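Local coordinates for protein LigF (PDB 4XT0) that cleaves beta-aryl ether bonds in lignin-derived compounds as a glutathione-binding beta-etherase of the glutathione S-transferase superfamily, at residues Y9-G12 with N16-K19; L21-E26 with V72-L77; K49-R54 with G64-E69; C199-A204 with R232-P237. One frame throughout, in Å; residues are numbered along the deposited sequence.

Contact 1. Residues Y9-G12 with N16-K19; sequences YSFG and NSLK. With GSH (glutathione), chain B.
A serine side chain of a helix, rather than a backbone carbonyl, receives the amide of the loop that leads into that helix: F11 N donates to S17 OG at 2.9 Å, and an N-H...O angle of 169° makes the bond nearly straight. S17 OG lies beside its own backbone N (chi1 -70°), and from there it also meets S10 CB at 3.3 Å. S17 CB sits 3.0 Å from G12 O, so this one side chain touches three consecutive residues of the turn. S10 OG closes an ST turn by accepting from G12 N at 3.0 Å, with an angle of 166°. Replacing S10 with a valine would probably leave G12 N without this acceptor and the turn freer to shift against S17. Two neighbouring side chains, N16 and F11, line part of the glutathione pocket. N16 ND2 stands 3.3 Å from the glutathione sulfur SG2, while F11 CE2 approaches GSH N3 at 3.8 Å, obliquely to the ring. S70 and V57 are among the residues that complete the pocket. The bend joins strand 6-10 to helix 15-26, opening the beta-alpha-beta unit of the thioredoxin-like GST domain at its glutathione site.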
# COMPACT_ATOMS: atom_id res chain seq x y z
N TYR A 9 -4.60 -20.28 4.70
CA TYR A 9 -3.38 -20.56 5.43
C TYR A 9 -2.96 -19.31 6.18
O TYR A 9 -2.69 -18.28 5.54
CB TYR A 9 -2.28 -20.99 4.47
CG TYR A 9 -2.60 -22.26 3.74
CD1 TYR A 9 -3.29 -22.25 2.53
CD2 TYR A 9 -2.24 -23.49 4.27
CE1 TYR A 9 -3.59 -23.42 1.87
CE2 TYR A 9 -2.54 -24.67 3.62
CZ TYR A 9 -3.21 -24.63 2.42
OH TYR A 9 -3.52 -25.79 1.77
N SER A 10 -2.92 -19.35 7.51
CA SER A 10 -2.65 -18.12 8.26
C SER A 10 -2.22 -18.37 9.70
O SER A 10 -2.19 -19.53 10.15
CB SER A 10 -3.89 -17.21 8.27
OG SER A 10 -4.75 -17.53 9.37
N PHE A 11 -1.89 -17.30 10.43
CA PHE A 11 -1.49 -17.42 11.83
C PHE A 11 -2.69 -17.32 12.79
O PHE A 11 -2.51 -17.26 14.00
CB PHE A 11 -0.48 -16.32 12.23
CG PHE A 11 0.90 -16.50 11.65
CD1 PHE A 11 1.33 -17.73 11.16
CD2 PHE A 11 1.79 -15.43 11.60
CE1 PHE A 11 2.61 -17.88 10.63
CE2 PHE A 11 3.06 -15.57 11.08
CZ PHE A 11 3.48 -16.80 10.59
N GLY A 12 -3.91 -17.29 12.26
CA GLY A 12 -5.08 -17.11 13.10
C GLY A 12 -5.50 -15.65 13.16
O GLY A 12 -5.02 -14.83 12.38
N ASN A 16 -2.04 -9.45 9.89
CA ASN A 16 -2.49 -9.53 8.51
C ASN A 16 -3.41 -10.73 8.26
O ASN A 16 -4.33 -10.66 7.44
CB ASN A 16 -1.28 -9.57 7.56
CG ASN A 16 -0.60 -8.22 7.46
OD1 ASN A 16 -1.24 -7.22 7.12
ND2 ASN A 16 0.68 -8.18 7.78
N SER A 17 -3.20 -11.80 9.01
CA SER A 17 -4.04 -13.00 8.92
C SER A 17 -5.51 -12.74 9.26
O SER A 17 -6.40 -13.36 8.70
CB SER A 17 -3.50 -14.11 9.86
OG SER A 17 -2.26 -14.63 9.39
N LEU A 18 -5.76 -11.84 10.21
CA LEU A 18 -7.13 -11.59 10.63
C LEU A 18 -8.02 -11.07 9.48
O LEU A 18 -9.21 -11.38 9.44
CB LEU A 18 -7.16 -10.59 11.81
CG LEU A 18 -8.55 -10.29 12.41
CD1 LEU A 18 -8.47 -10.04 13.92
CD2 LEU A 18 -9.21 -9.09 11.73
N LYS A 19 -7.46 -10.31 8.54
CA LYS A 19 -8.26 -9.65 7.51
C LYS A 19 -9.06 -10.67 6.68
O LYS A 19 -10.29 -10.61 6.70
CB LYS A 19 -7.38 -8.77 6.60
CG LYS A 19 -6.49 -7.73 7.33
CD LYS A 19 -5.78 -6.82 6.30
CE LYS A 19 -4.61 -6.01 6.88
NZ LYS A 19 -3.81 -5.37 5.78
N1 GSH B . 1.93 -7.64 2.52
CA1 GSH B . 1.64 -8.95 3.13
C1 GSH B . 0.15 -9.13 3.43
O11 GSH B . -0.36 -10.23 3.34
O12 GSH B . -0.61 -8.10 3.82
CB1 GSH B . 2.44 -9.06 4.44
CG1 GSH B . 2.28 -10.47 4.99
CD1 GSH B . 2.96 -10.59 6.34
OE1 GSH B . 3.67 -9.69 6.74
N2 GSH B . 2.76 -11.69 7.09
CA2 GSH B . 3.41 -11.84 8.40
C2 GSH B . 4.33 -13.04 8.36
O2 GSH B . 4.12 -13.94 7.56
CB2 GSH B . 2.34 -12.11 9.47
SG2 GSH B . 1.32 -10.64 9.81
N3 GSH B . 5.39 -13.14 9.22
CA3 GSH B . 6.24 -14.34 9.17
C3 GSH B . 7.62 -14.10 8.60
O31 GSH B . 8.49 -14.91 8.82
O32 GSH B . 7.89 -13.02 7.84

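Contact 2. Residues L21-E26 with V72-L77; sequences LATLYE and VICEYL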
# COMPACT_ATOMS: atom_id res chain seq x y z
N LEU A 21 -9.54 -13.80 7.35
CA LEU A 21 -10.23 -14.69 8.26
C LEU A 21 -11.58 -14.08 8.65
O LEU A 21 -12.62 -14.74 8.58
CB LEU A 21 -9.36 -14.97 9.49
CG LEU A 21 -9.60 -16.21 10.35
CD1 LEU A 21 -9.48 -17.49 9.54
CD2 LEU A 21 -8.62 -16.23 11.54
N ALA A 22 -11.56 -12.81 9.06
CA ALA A 22 -12.80 -12.10 9.42
C ALA A 22 -13.74 -11.99 8.20
O ALA A 22 -14.95 -12.17 8.32
CB ALA A 22 -12.47 -10.71 9.98
N THR A 23 -13.18 -11.71 7.03
CA THR A 23 -13.97 -11.62 5.81
C THR A 23 -14.72 -12.93 5.53
O THR A 23 -15.91 -12.91 5.24
CB THR A 23 -13.07 -11.24 4.61
OG1 THR A 23 -12.44 -9.98 4.90
CG2 THR A 23 -13.88 -11.10 3.30
N LEU A 24 -14.03 -14.06 5.66
CA LEU A 24 -14.62 -15.37 5.42
C LEU A 24 -15.79 -15.65 6.37
O LEU A 24 -16.85 -16.11 5.95
CB LEU A 24 -13.55 -16.47 5.55
CG LEU A 24 -12.52 -16.51 4.41
CD1 LEU A 24 -11.24 -17.23 4.86
CD2 LEU A 24 -13.14 -17.16 3.15
N TYR A 25 -15.60 -15.35 7.65
CA TYR A 25 -16.66 -15.58 8.64
C TYR A 25 -17.81 -14.60 8.46
O TYR A 25 -18.95 -14.94 8.67
CB TYR A 25 -16.13 -15.46 10.07
CG TYR A 25 -15.39 -16.68 10.56
CD1 TYR A 25 -16.08 -17.78 11.05
CD2 TYR A 25 -14.00 -16.73 10.55
CE1 TYR A 25 -15.41 -18.90 11.51
CE2 TYR A 25 -13.31 -17.84 11.00
CZ TYR A 25 -14.03 -18.93 11.48
OH TYR A 25 -13.35 -20.03 11.94
N GLU A 26 -17.50 -13.36 8.10
CA GLU A 26 -18.57 -12.37 7.92
C GLU A 26 -19.45 -12.74 6.74
O GLU A 26 -20.65 -12.45 6.73
CB GLU A 26 -18.01 -10.96 7.74
CG GLU A 26 -17.39 -10.37 9.00
CD GLU A 26 -18.42 -9.77 9.97
OE1 GLU A 26 -19.65 -9.91 9.73
OE2 GLU A 26 -18.00 -9.18 10.98
N VAL A 72 -5.70 -7.92 -0.63
CA VAL A 72 -6.13 -8.41 -1.94
C VAL A 72 -7.08 -9.62 -1.80
O VAL A 72 -8.05 -9.76 -2.55
CB VAL A 72 -4.88 -8.79 -2.79
CG1 VAL A 72 -5.25 -9.54 -4.09
CG2 VAL A 72 -4.05 -7.51 -3.11
N ILE A 73 -6.78 -10.49 -0.85
CA ILE A 73 -7.62 -11.65 -0.61
C ILE A 73 -9.04 -11.21 -0.23
O ILE A 73 -10.01 -11.79 -0.70
CB ILE A 73 -7.03 -12.55 0.52
CG1 ILE A 73 -5.66 -13.11 0.13
CG2 ILE A 73 -8.00 -13.70 0.80
CD1 ILE A 73 -4.87 -13.70 1.35
N CYS A 74 -9.16 -10.20 0.62
CA CYS A 74 -10.49 -9.73 1.03
C CYS A 74 -11.25 -9.19 -0.17
O CYS A 74 -12.41 -9.53 -0.36
CB CYS A 74 -10.40 -8.65 2.13
SG CYS A 74 -9.54 -9.19 3.64
N GLU A 75 -10.59 -8.37 -0.99
CA GLU A 75 -11.23 -7.84 -2.20
C GLU A 75 -11.58 -8.97 -3.17
O GLU A 75 -12.64 -8.94 -3.79
CB GLU A 75 -10.33 -6.79 -2.90
CG GLU A 75 -10.16 -5.48 -2.10
CD GLU A 75 -10.68 -4.25 -2.85
OE1 GLU A 75 -11.70 -4.37 -3.56
OE2 GLU A 75 -10.07 -3.17 -2.72
N TYR A 76 -10.70 -9.96 -3.27
CA TYR A 76 -10.97 -11.15 -4.08
C TYR A 76 -12.24 -11.86 -3.62
O TYR A 76 -13.05 -12.29 -4.44
CB TYR A 76 -9.78 -12.12 -4.02
CG TYR A 76 -10.02 -13.44 -4.75
CD1 TYR A 76 -9.89 -13.53 -6.13
CD2 TYR A 76 -10.36 -14.60 -4.05
CE1 TYR A 76 -10.09 -14.74 -6.82
CE2 TYR A 76 -10.57 -15.82 -4.72
CZ TYR A 76 -10.42 -15.88 -6.10
OH TYR A 76 -10.62 -17.07 -6.78
N LEU A 77 -12.43 -11.98 -2.31
CA LEU A 77 -13.60 -12.70 -1.79
C LEU A 77 -14.89 -11.93 -2.09
O LEU A 77 -15.95 -12.51 -2.35
CB LEU A 77 -13.44 -12.95 -0.28
CG LEU A 77 -12.37 -14.00 0.05
CD1 LEU A 77 -12.05 -14.03 1.54
CD2 LEU A 77 -12.80 -15.40 -0.42
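With chi1 at -59°, T23 directs its two branches to different partners on segment 72-77: OG1 lies beside the backbone N and faces C74, whereas CG2, anti to that N, reaches L77. C74 SG has the matching rotation, beside its own backbone N (chi1 -59°), which brings it to 3.3 Å from T23 OG1. The hydroxyl is hydrogen-bonded one turn back to the backbone O of K19. On its methyl side, T23 CG2 comes within 3.9 Å of L77 CD1, the two side chains meeting at a slant. L77 CD1 is shared, for L24 CD2 touches it at 3.7 Å and L24 CG is almost as near. L24 and L77 run at about a right angle to each other, so the branched end of one lies across the other. The supporting helices, 15-26 and 70-80 of the thioredoxin-like domain, are nearly parallel: the axes of segments 21-26 and 72-77 make an angle of 18° and approach to 9.6 Å, with T23 and C74 the closest pair by CA atoms. L195 of helix 195-204 touches both T23 and C74, and L24 extends the apolar layer to L6 and L8 of strand 6-10. All four touching residues are buried, and the contact pairs methyl-to-methyl packing with a threonine hydroxyl satisfied inside its own helix, which implies cohesion mainly by apolar burial without any salt bridge between the segments.

Contact 3. Residues K49-R54 with G64-E69; sequences KKINPR and GKVVTE. With GSH (glutathione), chain B.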
# COMPACT_ATOMS: atom_id res chain seq x y z
N LYS A 49 5.94 -23.14 1.34
CA LYS A 49 6.54 -22.29 0.31
C LYS A 49 6.14 -22.77 -1.09
O LYS A 49 6.23 -22.02 -2.07
CB LYS A 49 8.06 -22.24 0.46
CG LYS A 49 8.50 -21.43 1.68
CD LYS A 49 10.02 -21.19 1.74
CE LYS A 49 10.79 -22.47 2.03
NZ LYS A 49 12.24 -22.20 2.25
N LYS A 50 5.68 -24.01 -1.17
CA LYS A 50 5.07 -24.52 -2.39
C LYS A 50 3.73 -23.81 -2.66
O LYS A 50 3.38 -23.54 -3.81
CB LYS A 50 4.89 -26.04 -2.26
CG LYS A 50 3.98 -26.68 -3.28
CD LYS A 50 3.26 -27.87 -2.64
CE LYS A 50 2.27 -27.39 -1.57
NZ LYS A 50 2.36 -28.12 -0.27
N ILE A 51 2.99 -23.51 -1.60
CA ILE A 51 1.73 -22.76 -1.71
C ILE A 51 1.98 -21.26 -1.95
O ILE A 51 1.41 -20.66 -2.87
CB ILE A 51 0.86 -22.96 -0.45
CG1 ILE A 51 0.47 -24.44 -0.33
CG2 ILE A 51 -0.37 -22.08 -0.48
CD1 ILE A 51 -0.04 -24.82 1.04
N ASN A 52 2.85 -20.68 -1.13
CA ASN A 52 3.27 -19.29 -1.30
C ASN A 52 4.79 -19.17 -1.23
O ASN A 52 5.37 -19.20 -0.14
CB ASN A 52 2.60 -18.41 -0.24
CG ASN A 52 3.07 -16.97 -0.31
OD1 ASN A 52 3.64 -16.53 -1.31
ND2 ASN A 52 2.83 -16.22 0.76
N PRO A 53 5.44 -19.00 -2.39
CA PRO A 53 6.91 -18.95 -2.40
C PRO A 53 7.49 -17.78 -1.60
O PRO A 53 8.68 -17.79 -1.29
CB PRO A 53 7.24 -18.82 -3.89
CG PRO A 53 6.04 -19.39 -4.59
CD PRO A 53 4.88 -18.97 -3.74
N ARG A 54 6.68 -16.78 -1.26
CA ARG A 54 7.16 -15.65 -0.46
C ARG A 54 7.43 -16.09 0.98
O ARG A 54 8.19 -15.44 1.71
CB ARG A 54 6.15 -14.50 -0.48
CG ARG A 54 5.88 -13.89 -1.86
CD ARG A 54 6.89 -12.82 -2.19
NE ARG A 54 6.83 -11.67 -1.28
CZ ARG A 54 7.63 -10.61 -1.37
NH1 ARG A 54 8.54 -10.53 -2.33
NH2 ARG A 54 7.52 -9.61 -0.50
N GLY A 64 -7.42 -24.56 -6.48
CA GLY A 64 -6.11 -24.72 -7.08
C GLY A 64 -5.37 -23.42 -7.35
O GLY A 64 -4.21 -23.42 -7.74
N LYS A 65 -6.06 -22.30 -7.15
CA LYS A 65 -5.44 -20.99 -7.35
C LYS A 65 -5.06 -20.40 -6.00
O LYS A 65 -5.85 -20.45 -5.05
CB LYS A 65 -6.40 -20.06 -8.12
CG LYS A 65 -6.75 -20.57 -9.52
CD LYS A 65 -7.82 -19.71 -10.20
CE LYS A 65 -8.03 -20.14 -11.66
NZ LYS A 65 -9.07 -19.34 -12.39
N VAL A 66 -3.86 -19.84 -5.90
CA VAL A 66 -3.44 -19.19 -4.65
C VAL A 66 -3.49 -17.66 -4.75
O VAL A 66 -2.91 -17.07 -5.65
CB VAL A 66 -2.02 -19.61 -4.27
CG1 VAL A 66 -1.62 -18.95 -2.95
CG2 VAL A 66 -1.93 -21.13 -4.18
N VAL A 67 -4.22 -17.05 -3.83
CA VAL A 67 -4.30 -15.60 -3.72
C VAL A 67 -3.51 -15.16 -2.48
O VAL A 67 -3.72 -15.68 -1.38
CB VAL A 67 -5.78 -15.13 -3.65
CG1 VAL A 67 -5.87 -13.59 -3.58
CG2 VAL A 67 -6.56 -15.67 -4.85
N THR A 68 -2.58 -14.21 -2.65
CA THR A 68 -1.83 -13.67 -1.51
C THR A 68 -2.04 -12.16 -1.37
O THR A 68 -2.70 -11.54 -2.23
CB THR A 68 -0.32 -13.92 -1.64
OG1 THR A 68 0.16 -13.25 -2.81
CG2 THR A 68 0.01 -15.41 -1.74
N GLU A 69 -1.42 -11.60 -0.31
CA GLU A 69 -1.61 -10.21 0.18
C GLU A 69 -2.96 -10.08 0.89
O GLU A 69 -4.00 -10.14 0.25
CB GLU A 69 -1.50 -9.17 -0.95
CG GLU A 69 -0.13 -9.13 -1.60
CD GLU A 69 0.95 -8.68 -0.63
OE1 GLU A 69 0.76 -7.65 0.05
OE2 GLU A 69 1.97 -9.39 -0.53
N1 GSH B . 1.93 -7.64 2.52
CA1 GSH B . 1.64 -8.95 3.13
C1 GSH B . 0.15 -9.13 3.43
O11 GSH B . -0.36 -10.23 3.34
O12 GSH B . -0.61 -8.10 3.82
CB1 GSH B . 2.44 -9.06 4.44
CG1 GSH B . 2.28 -10.47 4.99
CD1 GSH B . 2.96 -10.59 6.34
OE1 GSH B . 3.67 -9.69 6.74
N2 GSH B . 2.76 -11.69 7.09
CA2 GSH B . 3.41 -11.84 8.40
C2 GSH B . 4.33 -13.04 8.36
O2 GSH B . 4.12 -13.94 7.56
CB2 GSH B . 2.34 -12.11 9.47
SG2 GSH B . 1.32 -10.64 9.81
N3 GSH B . 5.39 -13.14 9.22
CA3 GSH B . 6.24 -14.34 9.17
C3 GSH B . 7.62 -14.10 8.60
O31 GSH B . 8.49 -14.91 8.82
O32 GSH B . 7.89 -13.02 7.84
O HOH W 1 4.28 -8.80 0.55
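N52, in an Asx turn after helix 46-51, meets T68 of strand 65-68, an outer strand of the thioredoxin-like sheet. The asparagine has CG anti to its backbone N (chi1 176°), and its OD1 accepts from R54 N at 3.1 Å. The donor stands above the carbonyl plane, 65° out of it, so the bond does not follow a lone pair. The other end of the amide is tied to the backbone O of Q56 through ND2, and these two bonds together hold the group against rotation. Over the amide lies the methyl of T68, whose CG2 is 3.7 Å from N52 CG and nearly as close to OD1 and ND2. T68 chi1, 62°, places OG1 between backbone N and carbonyl carbon and leaves CG2 beside the N, where it meets the asparagine. Farther along the strand, V66 straddles the carbonyl of I51 with both methyls, CG1 lying 3.5 Å from I51 O. I51 turns CG2 to V66 CG2 at 4.1 Å, the two side chains crossing at about a right angle, while CD1 leads away.

At the other end of the segment, E69 bends along its chain and sends its carboxylate into the glutathione pocket; K104 of the second subunit forms a salt bridge with OE1, so the ligand site borders the dimer interface. E69 OE2 accepts from a water at 2.6 Å, which R54 NH2 approaches only weakly, and E69 OE1 takes a hydrogen bond from GSH N1 at 2.7 Å.

Contact 4. Residues C199-A204 with R232-P237; sequences CNFAIA and RINARP
F201 and I233 are the nearest residues by backbone, their CA atoms 7.9 Å apart, where helix 195-204 passes the C-terminal turn of helix 224-235. F201 bridges this gap alone on its side: its CG is anti to the backbone N (chi1 180°), which carries the ring across to I233 and N234. I233 CG2 sits over the centre of one face, 3.7 Å from the ring centroid and 13° off the ring normal, a well-formed CH-pi contact. The same methyl is 3.6 Å from F201 CD1, and I233 CD1 adds contacts nearer the root of the ring. The isoleucine and the phenylalanine run antiparallel side by side, I233 CB and CD1 also lying close to F201 CD1. At the far rim the amide of N234 meets the ring edge, with F201 CZ 3.6 Å from N234 OD1, and its plane is turned 67° from that of the ring. N234 ND2 is hydrogen-bonded to N205 OD1, which helps fix the amide at this edge. An alanine in place of F201 would remove the whole ring, and would probably leave I233 CG2 without its aromatic face and open a gap between the helices. L18 of helix 15-26 also packs on F201, so the ring links this pairing to the thioredoxin-like domain. It is aromatic-aliphatic helix packing within the all-helical C-terminal domain of the GST fold.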
# COMPACT_ATOMS: atom_id res chain seq x y z
N CYS A 199 -9.75 -4.31 8.06
CA CYS A 199 -8.30 -4.17 7.88
C CYS A 199 -7.67 -3.36 9.01
O CYS A 199 -6.57 -3.68 9.47
CB CYS A 199 -7.99 -3.53 6.52
SG CYS A 199 -8.40 -4.58 5.07
N ASN A 200 -8.37 -2.33 9.47
CA ASN A 200 -7.86 -1.52 10.57
C ASN A 200 -7.99 -2.24 11.90
O ASN A 200 -7.11 -2.13 12.77
CB ASN A 200 -8.57 -0.17 10.62
CG ASN A 200 -7.99 0.82 9.65
OD1 ASN A 200 -7.01 1.50 9.97
ND2 ASN A 200 -8.57 0.91 8.46
N PHE A 201 -9.08 -2.99 12.07
CA PHE A 201 -9.31 -3.77 13.29
C PHE A 201 -8.24 -4.84 13.42
O PHE A 201 -7.80 -5.14 14.53
CB PHE A 201 -10.71 -4.42 13.27
CG PHE A 201 -11.04 -5.25 14.48
CD1 PHE A 201 -11.57 -4.67 15.62
CD2 PHE A 201 -10.86 -6.63 14.47
CE1 PHE A 201 -11.90 -5.43 16.75
CE2 PHE A 201 -11.18 -7.40 15.60
CZ PHE A 201 -11.71 -6.80 16.73
N ALA A 202 -7.81 -5.39 12.29
CA ALA A 202 -6.74 -6.41 12.28
C ALA A 202 -5.48 -5.90 12.99
O ALA A 202 -4.82 -6.66 13.71
CB ALA A 202 -6.41 -6.83 10.83
N ILE A 203 -5.17 -4.62 12.79
CA ILE A 203 -4.01 -3.98 13.45
C ILE A 203 -4.37 -3.43 14.82
O ILE A 203 -3.61 -3.58 15.78
CB ILE A 203 -3.42 -2.82 12.58
CG1 ILE A 203 -3.19 -3.27 11.14
CG2 ILE A 203 -2.14 -2.25 13.22
CD1 ILE A 203 -2.38 -4.58 11.00
N ALA A 204 -5.53 -2.78 14.95
CA ALA A 204 -5.82 -2.04 16.17
C ALA A 204 -6.26 -2.91 17.34
O ALA A 204 -6.02 -2.56 18.49
CB ALA A 204 -6.89 -0.97 15.91
N ARG A 232 -17.50 -2.47 19.48
CA ARG A 232 -18.55 -2.68 18.49
C ARG A 232 -18.21 -3.87 17.57
O ARG A 232 -19.02 -4.78 17.38
CB ARG A 232 -18.72 -1.37 17.69
CG ARG A 232 -19.68 -1.37 16.52
CD ARG A 232 -19.88 0.08 15.98
NE ARG A 232 -20.24 1.00 17.06
CZ ARG A 232 -19.51 2.05 17.44
NH1 ARG A 232 -18.38 2.36 16.80
NH2 ARG A 232 -19.92 2.81 18.45
N ILE A 233 -17.01 -3.87 17.03
CA ILE A 233 -16.62 -4.93 16.12
C ILE A 233 -16.49 -6.25 16.88
O ILE A 233 -16.93 -7.30 16.40
CB ILE A 233 -15.31 -4.58 15.39
CG1 ILE A 233 -15.54 -3.31 14.56
CG2 ILE A 233 -14.87 -5.72 14.50
CD1 ILE A 233 -14.32 -2.82 13.87
N ASN A 234 -15.92 -6.19 18.08
CA ASN A 234 -15.80 -7.38 18.91
C ASN A 234 -17.15 -7.99 19.34
O ASN A 234 -17.22 -9.16 19.71
CB ASN A 234 -14.97 -7.07 20.16
CG ASN A 234 -13.48 -7.32 19.94
OD1 ASN A 234 -13.08 -8.42 19.58
ND2 ASN A 234 -12.66 -6.30 20.16
N ALA A 235 -18.22 -7.20 19.28
CA ALA A 235 -19.55 -7.70 19.61
C ALA A 235 -20.26 -8.38 18.42
O ALA A 235 -21.29 -9.05 18.60
CB ALA A 235 -20.42 -6.58 20.16
N ARG A 236 -19.74 -8.19 17.21
CA ARG A 236 -20.37 -8.77 16.01
C ARG A 236 -20.31 -10.29 16.08
O ARG A 236 -19.28 -10.83 16.45
CB ARG A 236 -19.68 -8.28 14.73
CG ARG A 236 -19.74 -6.77 14.52
CD ARG A 236 -19.04 -6.37 13.22
NE ARG A 236 -19.60 -7.05 12.05
CZ ARG A 236 -20.63 -6.58 11.35
NH1 ARG A 236 -21.19 -5.43 11.69
NH2 ARG A 236 -21.09 -7.26 10.30
N PRO A 237 -21.42 -10.97 15.74
CA PRO A 237 -21.45 -12.44 15.83
C PRO A 237 -20.36 -13.15 15.02
O PRO A 237 -19.80 -14.12 15.51
CB PRO A 237 -22.84 -12.78 15.28
CG PRO A 237 -23.67 -11.58 15.65
CD PRO A 237 -22.74 -10.41 15.42

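How the contacts relate
Helix 15-26 is common to contacts 1 and 2, whose centres lie 10 Å apart; K19 C and C74 SG approach to 3.4 Å. Contacts 1 and 3 border glutathione at different parts, its cysteine sulfur and N3 for contact 1, its N1 amine for contact 3, and meet where Y9 CZ comes 3.5 Å from I51 CD1. Contact 3 is nested inside the chain loop that contact 2 closes. Contact 4 lies in the helical domain and touches contact 1 where K19 CG packs on A202 CB at 3.6 Å; a salt bridge, E26 OE2 to R236 NE at 2.9 Å, joins it to contact 2. Its F201 side chain stays about 14 Å from glutathione.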